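PDB 2NZC: iron-only hydrogenase system regulator, which probably takes part in regulating the iron-only hydrogenase system, its molecular action not being shown by the structure alone. Local coordinates for the interface of chains A and B. Sequence-based numbering; all coordinates share one arbitrary frame. Chains: chain A/B, Hypothetical protein.

The interface of chains A and B. Residues chain A 43, 45-46; chain B 7, 56, 82-83.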
# COMPACT_ATOMS: atom_id res chain seq x y z
N VAL A 43 1.75 3.72 13.47
CA VAL A 43 2.77 4.64 13.91
C VAL A 43 2.96 4.41 15.40
O VAL A 43 2.34 5.08 16.23
CB VAL A 43 2.37 6.11 13.62
CG1 VAL A 43 3.53 7.05 13.94
CG2 VAL A 43 1.94 6.23 12.16
N GLU A 45 5.34 4.94 17.50
CA GLU A 45 5.93 5.97 18.34
C GLU A 45 4.92 7.06 18.69
O GLU A 45 5.19 7.88 19.56
CB GLU A 45 7.23 6.52 17.75
CG GLU A 45 7.07 7.62 16.74
CD GLU A 45 8.40 7.97 16.08
OE1 GLU A 45 8.94 9.04 16.40
OE2 GLU A 45 8.90 7.16 15.26
N GLU A 46 3.76 7.04 18.06
CA GLU A 46 2.68 7.99 18.36
C GLU A 46 1.41 7.33 18.91
O GLU A 46 0.43 8.02 19.16
CB GLU A 46 2.33 8.83 17.13
CG GLU A 46 3.47 9.74 16.62
CD GLU A 46 4.11 10.58 17.68
OE1 GLU A 46 3.40 11.11 18.56
OE2 GLU A 46 5.35 10.72 17.64
N PHE B 7 4.90 13.56 11.73
CA PHE B 7 4.26 12.73 10.68
C PHE B 7 3.18 13.47 9.91
O PHE B 7 2.36 14.20 10.50
CB PHE B 7 3.65 11.45 11.26
CG PHE B 7 4.66 10.50 11.81
CD1 PHE B 7 5.13 10.64 13.12
CD2 PHE B 7 5.15 9.47 11.04
CE1 PHE B 7 6.08 9.75 13.64
CE2 PHE B 7 6.11 8.56 11.57
CZ PHE B 7 6.56 8.72 12.86
N LYS B 56 7.88 11.71 7.66
CA LYS B 56 8.18 12.27 8.96
C LYS B 56 9.20 13.34 8.66
O LYS B 56 10.31 13.03 8.20
CB LYS B 56 8.71 11.24 9.93
CG LYS B 56 8.80 11.78 11.34
CD LYS B 56 9.45 10.81 12.26
CE LYS B 56 9.73 11.47 13.58
NZ LYS B 56 10.40 10.52 14.50
N LEU B 82 -0.57 13.87 11.18
CA LEU B 82 -0.98 12.72 11.99
C LEU B 82 -1.59 13.19 13.31
O LEU B 82 -2.59 12.64 13.76
CB LEU B 82 0.22 11.83 12.28
CG LEU B 82 -0.05 10.56 13.06
CD1 LEU B 82 -0.83 9.56 12.18
CD2 LEU B 82 1.26 9.96 13.55
N LYS B 83 -0.96 14.19 13.92
CA LYS B 83 -1.42 14.74 15.18
C LYS B 83 -1.92 16.17 14.94
O LYS B 83 -1.23 16.97 14.32
CB LYS B 83 -0.30 14.69 16.21
CG LYS B 83 0.07 13.24 16.55
CD LYS B 83 1.22 13.15 17.52
CE LYS B 83 0.82 13.52 18.92
NZ LYS B 83 2.05 13.54 19.78
O HOH W 1 11.04 8.09 13.98
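A:Val43 sets its CG1 methyl over the middle of the B:Phe7 ring, 3.7 Å from the ring centroid, a CH-pi contact in which CG1 is nearest CZ, at 3.6 Å. The methyl is turned toward chain B because CG1 stands opposite the backbone N (chi1 -173°). The same methyl also meets B:Leu82, tip to tip, with CG1 3.7 Å from CD2. On its opposite face the B:Phe7 ring is backed by CG of B:Lys56 from its own chain, so that the aromatic is sandwiched between aliphatic groups of the two subunits.

At the ring edge, in plane, lies the carboxylate carbon of A:Glu45, CD, 3.8 Å from CZ, and the carboxylate stands nearly upright to the ring at 81°. Its OE1 accepts a hydrogen bond from NZ of B:Lys56 at 2.8 Å, a salt bridge that uses the syn side but is tilted 30° out of the carboxylate plane. Water 1 links OE2 of A:Glu45 to the same NZ, giving the ion pair a second, indirect connection. The extended chain of B:Lys56 runs past the ring to reach it. With an alanine here in place of A:Glu45, NZ of B:Lys56 would probably lose its carboxylate partner and the water bridge, and the CZ edge of B:Phe7 part of its packing.

A:Glu46 makes the second ion pair: NZ of B:Lys83 donates a hydrogen bond to its OE1 at 3.0 Å within a salt bridge, nearly in line with the C-O bond. Its chain bends beyond CG, which brings the carboxylate to B:Lys83, and CG packs on CD2 of B:Leu82. Two charged pairs thus flank an apolar centre, where the 3-10 helix 44-46 after strand 37-43 meets strands 6-15 and 48-57 and the C-terminal loop of chain B. The whole interface is two-fold symmetric, so this patch recurs with the chains exchanged, although the structure alone does not prove a dimer in solution. Beside the ion pair, the methylene CD of B:Lys83 lies 3.9 Å from the carboxylate carbon CD of A:Glu46.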